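Hypothetical multiheme protein (Ignicoccus hospitalis KIN4/I, PDB 4QO5) is a membrane-associated octaheme cytochrome c of undefined role that carries eight c-type hemes and probably transfers electrons along them. Local coordinates at residues A[92-104]-A[187-199]. Sequence-based numbering, arbitrary orientation.
With HEC (heme c), chain B.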
loop_
_atom_site.group_PDB
_atom_site.type_symbol
_atom_site.label_atom_id
_atom_site.label_comp_id
_atom_site.label_asym_id
_atom_site.label_seq_id
_atom_site.Cartn_x
_atom_site.Cartn_y
_atom_site.Cartn_z
ATOM N N ASP A 92 -26.545 -29.222 1.482
ATOM C CA ASP A 92 -25.247 -29.734 1.038
ATOM C C ASP A 92 -24.759 -30.892 1.907
ATOM O O ASP A 92 -23.582 -31.258 1.868
ATOM C CB ASP A 92 -24.185 -28.624 0.909
ATOM C CG ASP A 92 -23.986 -27.819 2.188
ATOM O OD1 ASP A 92 -24.908 -27.767 3.031
ATOM O OD2 ASP A 92 -22.895 -27.203 2.331
ATOM N N THR A 93 -25.676 -31.488 2.669
ATOM C CA THR A 93 -25.337 -32.697 3.410
ATOM C C THR A 93 -25.129 -33.864 2.444
ATOM O O THR A 93 -25.985 -34.144 1.600
ATOM C CB THR A 93 -26.418 -33.059 4.442
ATOM O OG1 THR A 93 -26.349 -32.116 5.518
ATOM C CG2 THR A 93 -26.184 -34.454 4.992
ATOM N N ILE A 94 -23.988 -34.537 2.563
ATOM C CA ILE A 94 -23.709 -35.700 1.728
ATOM C C ILE A 94 -23.180 -36.847 2.569
ATOM O O ILE A 94 -22.634 -36.636 3.646
ATOM C CB ILE A 94 -22.657 -35.389 0.652
ATOM C CG1 ILE A 94 -21.383 -34.842 1.301
ATOM C CG2 ILE A 94 -23.219 -34.408 -0.363
ATOM C CD1 ILE A 94 -20.197 -34.772 0.352
ATOM N N ASP A 95 -23.350 -38.073 2.085
ATOM C CA ASP A 95 -22.679 -39.187 2.729
ATOM C C ASP A 95 -21.177 -39.078 2.462
ATOM O O ASP A 95 -20.749 -38.718 1.364
ATOM C CB ASP A 95 -23.210 -40.530 2.239
ATOM C CG ASP A 95 -22.812 -41.666 3.158
ATOM O OD1 ASP A 95 -23.472 -41.832 4.209
ATOM O OD2 ASP A 95 -21.831 -42.376 2.842
ATOM N N HIS A 96 -20.383 -39.387 3.479
ATOM C CA HIS A 96 -18.947 -39.185 3.410
ATOM C C HIS A 96 -18.303 -40.169 4.362
ATOM O O HIS A 96 -18.255 -39.925 5.563
ATOM C CB HIS A 96 -18.615 -37.759 3.834
ATOM C CG HIS A 96 -17.199 -37.361 3.569
ATOM N ND1 HIS A 96 -16.687 -37.243 2.293
ATOM C CD2 HIS A 96 -16.192 -37.047 4.412
ATOM C CE1 HIS A 96 -15.420 -36.881 2.361
ATOM N NE2 HIS A 96 -15.097 -36.757 3.635
ATOM N N PHE A 97 -17.843 -41.288 3.814
ATOM C CA PHE A 97 -17.215 -42.354 4.589
ATOM C C PHE A 97 -17.997 -42.783 5.834
ATOM O O PHE A 97 -17.425 -43.017 6.901
ATOM C CB PHE A 97 -15.776 -41.961 4.905
ATOM C CG PHE A 97 -14.975 -41.692 3.669
ATOM C CD1 PHE A 97 -14.607 -42.743 2.835
ATOM C CD2 PHE A 97 -14.655 -40.398 3.296
ATOM C CE1 PHE A 97 -13.886 -42.509 1.675
ATOM C CE2 PHE A 97 -13.932 -40.150 2.131
ATOM C CZ PHE A 97 -13.545 -41.212 1.323
ATOM N N GLY A 98 -19.313 -42.881 5.677
ATOM C CA GLY A 98 -20.182 -43.367 6.735
ATOM C C GLY A 98 -20.819 -42.273 7.575
ATOM O O GLY A 98 -21.677 -42.547 8.410
ATOM N N PHE A 99 -20.398 -41.033 7.353
ATOM C CA PHE A 99 -20.915 -39.894 8.098
ATOM C C PHE A 99 -21.781 -39.012 7.207
ATOM O O PHE A 99 -21.625 -39.009 5.988
ATOM C CB PHE A 99 -19.751 -39.070 8.639
ATOM C CG PHE A 99 -18.766 -39.872 9.436
ATOM C CD1 PHE A 99 -17.577 -40.301 8.865
ATOM C CD2 PHE A 99 -19.021 -40.185 10.756
ATOM C CE1 PHE A 99 -16.666 -41.035 9.604
ATOM C CE2 PHE A 99 -18.119 -40.915 11.497
ATOM C CZ PHE A 99 -16.939 -41.343 10.920
ATOM N N LYS A 100 -22.714 -38.283 7.812
ATOM C CA LYS A 100 -23.519 -37.319 7.067
ATOM C C LYS A 100 -22.969 -35.922 7.336
ATOM O O LYS A 100 -23.233 -35.337 8.385
ATOM C CB LYS A 100 -24.987 -37.392 7.489
ATOM C CG LYS A 100 -25.684 -38.672 7.053
ATOM C CD LYS A 100 -27.080 -38.772 7.664
ATOM C CE LYS A 100 -27.088 -39.692 8.880
ATOM N NZ LYS A 100 -27.878 -40.939 8.642
ATOM N N ILE A 101 -22.195 -35.387 6.398
ATOM C CA ILE A 101 -21.536 -34.102 6.650
ATOM C C ILE A 101 -21.865 -33.070 5.581
ATOM O O ILE A 101 -22.247 -33.416 4.470
ATOM C CB ILE A 101 -20.003 -34.261 6.773
ATOM C CG1 ILE A 101 -19.411 -34.728 5.451
ATOM C CG2 ILE A 101 -19.641 -35.233 7.898
ATOM C CD1 ILE A 101 -18.557 -33.685 4.759
ATOM N N HIS A 102 -21.716 -31.797 5.926
ATOM C CA HIS A 102 -21.905 -30.719 4.962
ATOM C C HIS A 102 -20.666 -29.835 5.004
ATOM O O HIS A 102 -20.145 -29.560 6.082
ATOM C CB HIS A 102 -23.165 -29.896 5.265
ATOM C CG HIS A 102 -23.185 -29.275 6.631
ATOM N ND1 HIS A 102 -23.511 -29.985 7.767
ATOM C CD2 HIS A 102 -22.920 -28.008 7.045
ATOM C CE1 HIS A 102 -23.448 -29.184 8.819
ATOM N NE2 HIS A 102 -23.076 -27.983 8.410
ATOM N N PRO A 103 -20.186 -29.407 3.828
ATOM C CA PRO A 103 -18.939 -28.624 3.801
ATOM C C PRO A 103 -19.113 -27.210 4.335
ATOM O O PRO A 103 -18.213 -26.731 5.015
ATOM C CB PRO A 103 -18.587 -28.578 2.312
ATOM C CG PRO A 103 -19.212 -29.840 1.746
ATOM C CD PRO A 103 -20.531 -29.934 2.494
ATOM N N ILE A 104 -20.232 -26.550 4.034
ATOM C CA ILE A 104 -20.366 -25.161 4.442
ATOM C C ILE A 104 -21.001 -25.087 5.815
ATOM O O ILE A 104 -22.220 -25.239 5.959
ATOM C CB ILE A 104 -21.154 -24.296 3.427
ATOM C CG1 ILE A 104 -20.450 -24.303 2.066
ATOM C CG2 ILE A 104 -21.271 -22.843 3.934
ATOM C CD1 ILE A 104 -21.235 -23.570 0.973
ATOM N N GLY A 187 -6.116 -41.715 -4.424
ATOM C CA GLY A 187 -6.455 -43.109 -4.661
ATOM C C GLY A 187 -7.847 -43.483 -4.192
ATOM O O GLY A 187 -8.337 -44.565 -4.499
ATOM N N ILE A 188 -8.487 -42.587 -3.446
ATOM C CA ILE A 188 -9.810 -42.846 -2.887
ATOM C C ILE A 188 -10.907 -42.241 -3.759
ATOM O O ILE A 188 -10.795 -41.094 -4.188
ATOM C CB ILE A 188 -9.952 -42.213 -1.484
ATOM C CG1 ILE A 188 -8.643 -42.321 -0.699
ATOM C CG2 ILE A 188 -11.110 -42.841 -0.723
ATOM C CD1 ILE A 188 -8.643 -41.510 0.591
ATOM N N PRO A 189 -11.972 -43.012 -4.031
ATOM C CA PRO A 189 -13.162 -42.423 -4.655
ATOM C C PRO A 189 -13.922 -41.574 -3.636
ATOM O O PRO A 189 -14.229 -42.051 -2.543
ATOM C CB PRO A 189 -13.996 -43.647 -5.053
ATOM C CG PRO A 189 -13.036 -44.799 -5.050
ATOM C CD PRO A 189 -12.040 -44.481 -3.979
ATOM N N VAL A 190 -14.190 -40.317 -3.978
ATOM C CA VAL A 190 -14.872 -39.395 -3.072
ATOM C C VAL A 190 -15.866 -38.544 -3.843
ATOM O O VAL A 190 -15.529 -37.963 -4.873
ATOM C CB VAL A 190 -13.876 -38.440 -2.384
ATOM C CG1 VAL A 190 -14.584 -37.563 -1.332
ATOM C CG2 VAL A 190 -12.744 -39.219 -1.749
ATOM N N THR A 191 -17.091 -38.456 -3.336
ATOM C CA THR A 191 -18.072 -37.549 -3.910
ATOM C C THR A 191 -18.033 -36.193 -3.205
ATOM O O THR A 191 -18.059 -36.124 -1.970
ATOM C CB THR A 191 -19.489 -38.135 -3.802
ATOM O OG1 THR A 191 -19.534 -39.394 -4.477
ATOM C CG2 THR A 191 -20.502 -37.197 -4.426
ATOM N N LEU A 192 -17.964 -35.118 -3.991
ATOM C CA LEU A 192 -17.906 -33.765 -3.445
ATOM C C LEU A 192 -19.146 -32.991 -3.857
ATOM O O LEU A 192 -19.776 -33.305 -4.868
ATOM C CB LEU A 192 -16.669 -33.030 -3.970
ATOM C CG LEU A 192 -15.319 -33.672 -3.657
ATOM C CD1 LEU A 192 -14.174 -32.811 -4.217
ATOM C CD2 LEU A 192 -15.169 -33.852 -2.147
ATOM N N VAL A 193 -19.500 -31.981 -3.078
ATOM C CA VAL A 193 -20.644 -31.157 -3.424
ATOM C C VAL A 193 -20.280 -30.187 -4.540
ATOM O O VAL A 193 -19.209 -29.576 -4.516
ATOM C CB VAL A 193 -21.138 -30.345 -2.205
ATOM C CG1 VAL A 193 -22.328 -29.484 -2.597
ATOM C CG2 VAL A 193 -21.505 -31.281 -1.060
ATOM N N LYS A 194 -21.167 -30.037 -5.514
ATOM C CA LYS A 194 -20.990 -29.011 -6.539
ATOM C C LYS A 194 -21.842 -27.787 -6.201
ATOM O O LYS A 194 -23.057 -27.896 -6.043
ATOM C CB LYS A 194 -21.347 -29.552 -7.927
ATOM N N TYR A 195 -21.194 -26.631 -6.082
ATOM C CA TYR A 195 -21.878 -25.390 -5.728
ATOM C C TYR A 195 -21.864 -24.367 -6.850
ATOM O O TYR A 195 -20.995 -24.393 -7.730
ATOM C CB TYR A 195 -21.186 -24.699 -4.547
ATOM C CG TYR A 195 -21.181 -25.438 -3.238
ATOM C CD1 TYR A 195 -22.308 -25.427 -2.406
ATOM C CD2 TYR A 195 -20.042 -26.108 -2.802
ATOM C CE1 TYR A 195 -22.297 -26.070 -1.194
ATOM C CE2 TYR A 195 -20.023 -26.766 -1.581
ATOM C CZ TYR A 195 -21.162 -26.733 -0.783
ATOM O OH TYR A 195 -21.169 -27.374 0.422
ATOM N N GLU A 196 -22.798 -23.425 -6.760
ATOM C CA GLU A 196 -22.653 -22.124 -7.400
ATOM C C GLU A 196 -22.534 -21.088 -6.286
ATOM O O GLU A 196 -23.343 -21.067 -5.351
ATOM C CB GLU A 196 -23.860 -21.789 -8.282
ATOM C CG GLU A 196 -24.051 -22.694 -9.486
ATOM C CD GLU A 196 -25.240 -22.275 -10.343
ATOM O OE1 GLU A 196 -25.959 -21.327 -9.954
ATOM O OE2 GLU A 196 -25.456 -22.898 -11.405
ATOM N N GLY A 197 -21.515 -20.244 -6.367
ATOM C CA GLY A 197 -21.353 -19.190 -5.385
ATOM C C GLY A 197 -20.540 -19.531 -4.150
ATOM O O GLY A 197 -20.475 -18.723 -3.217
ATOM N N TYR A 198 -19.926 -20.709 -4.133
ATOM C CA TYR A 198 -18.976 -21.086 -3.080
ATOM C C TYR A 198 -17.786 -21.839 -3.719
ATOM O O TYR A 198 -18.011 -22.731 -4.520
ATOM C CB TYR A 198 -19.629 -21.942 -1.978
ATOM C CG TYR A 198 -18.674 -22.100 -0.825
ATOM C CD1 TYR A 198 -18.521 -21.076 0.120
ATOM C CD2 TYR A 198 -17.861 -23.222 -0.722
ATOM C CE1 TYR A 198 -17.579 -21.183 1.147
ATOM C CE2 TYR A 198 -16.922 -23.344 0.306
ATOM C CZ TYR A 198 -16.780 -22.325 1.227
ATOM O OH TYR A 198 -15.834 -22.456 2.233
ATOM N N PRO A 199 -16.526 -21.507 -3.347
ATOM C CA PRO A 199 -16.050 -20.590 -2.299
ATOM C C PRO A 199 -16.485 -19.137 -2.420
ATOM O O PRO A 199 -16.492 -18.532 -3.497
ATOM C CB PRO A 199 -14.509 -20.677 -2.410
ATOM C CG PRO A 199 -14.244 -21.224 -3.764
ATOM C CD PRO A 199 -15.391 -22.191 -3.994
HETATM FE FE HEC B . -13.270 -35.931 4.498
HETATM C CHA HEC B . -13.410 -34.073 1.622
HETATM C CHB HEC B . -14.671 -33.415 6.256
HETATM C CHC HEC B . -13.867 -38.097 7.026
HETATM C CHD HEC B . -11.158 -38.170 3.051
HETATM N NA HEC B . -13.886 -34.066 4.020
HETATM C C1A HEC B . -14.005 -33.545 2.753
HETATM C C2A HEC B . -14.813 -32.348 2.835
HETATM C C3A HEC B . -15.168 -32.167 4.111
HETATM C C4A HEC B . -14.580 -33.239 4.890
HETATM C CMA HEC B . -16.027 -31.017 4.699
HETATM C CAA HEC B . -15.219 -31.462 1.635
HETATM C CBA HEC B . -16.306 -32.242 0.899
HETATM C CGA HEC B . -16.968 -31.432 -0.185
HETATM O O1A HEC B . -16.469 -30.334 -0.554
HETATM O O2A HEC B . -18.030 -31.891 -0.677
HETATM N NB HEC B . -14.037 -35.752 6.314
HETATM C C1B HEC B . -14.683 -34.646 6.831
HETATM C C2B HEC B . -15.372 -35.011 8.027
HETATM C C3B HEC B . -15.178 -36.334 8.183
HETATM C C4B HEC B . -14.307 -36.802 7.148
HETATM C CMB HEC B . -16.217 -33.992 8.840
HETATM C CAB HEC B . -15.688 -37.362 9.208
HETATM C CBB HEC B . -17.086 -37.056 9.785
HETATM N NC HEC B . -12.592 -37.772 4.984
HETATM C C1C HEC B . -13.052 -38.548 6.016
HETATM C C2C HEC B . -12.369 -39.827 5.986
HETATM C C3C HEC B . -11.823 -39.931 4.757
HETATM C C4C HEC B . -11.816 -38.590 4.185
HETATM C CMC HEC B . -12.911 -40.974 6.860
HETATM C CAC HEC B . -11.083 -41.138 4.094
HETATM C CBC HEC B . -11.593 -42.577 4.297
HETATM N ND HEC B . -12.418 -36.091 2.632
HETATM C C1D HEC B . -11.518 -37.092 2.275
HETATM C C2D HEC B . -11.014 -36.818 0.955
HETATM C C3D HEC B . -11.723 -35.545 0.499
HETATM C C4D HEC B . -12.573 -35.161 1.604
HETATM C CMD HEC B . -9.983 -37.656 0.161
HETATM C CAD HEC B . -11.545 -34.801 -0.839
HETATM C CBD HEC B . -10.136 -34.223 -0.894
HETATM C CGD HEC B . -9.919 -33.496 -2.196
HETATM O O1D HEC B . -8.741 -33.182 -2.508
HETATM O O2D HEC B . -10.909 -33.226 -2.926
HETATM O O HOH W 1 -18.178 -37.862 0.134
#
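H96 holds its ring anti to the backbone N (chi1 -170°), which brings CE1 to V190 CG1, and F97, with CG anti to its own carbonyl carbon (chi1 -58°), turns CZ to I188 CG2. H96 and F97 sit on a beta hairpin, strands 94-96 and 99-101 joined by a type I' turn from H96 to F99; it meets strand 188-196 of a second hairpin, and the two pack together against one heme c. H96 NE2 binds the iron at 2.2 Å, with H27 as the other axial ligand. On the far side of the ring, a water accepts from ND1, which fixes the imidazole's rotation, and donates to the carbonyl oxygens of D95 and T191, joining the two hairpins. The face of F97 is covered by heme CBC, its CD2 comes 3.2 Å from C3C, and its rim takes CG2 of I188 and of V190. The same CD2 lies over the centre of the H96 imidazole, 3.6 Å above its plane. With an alanine here in place of F97, the H96 ring is likely to lose that cover and a gap to open between the heme and the two methyls. Farther along, V193 N donates to heme O2A (2.8 Å), and I94 CG2 packs on V193 CG2 (3.6 Å). I104 puts CD1 in the corner formed by the Y195 and Y198 rings, over one face of each in CH-pi contacts; the Y198 hydroxyl itself bonds to H201. D92 OD2 is gripped twice: I104 N donates nearly in line with the C-O bond, and Y195 OH donates at 2.6 Å to the anti lone pair, the carboxylate turned 70° from the phenol ring.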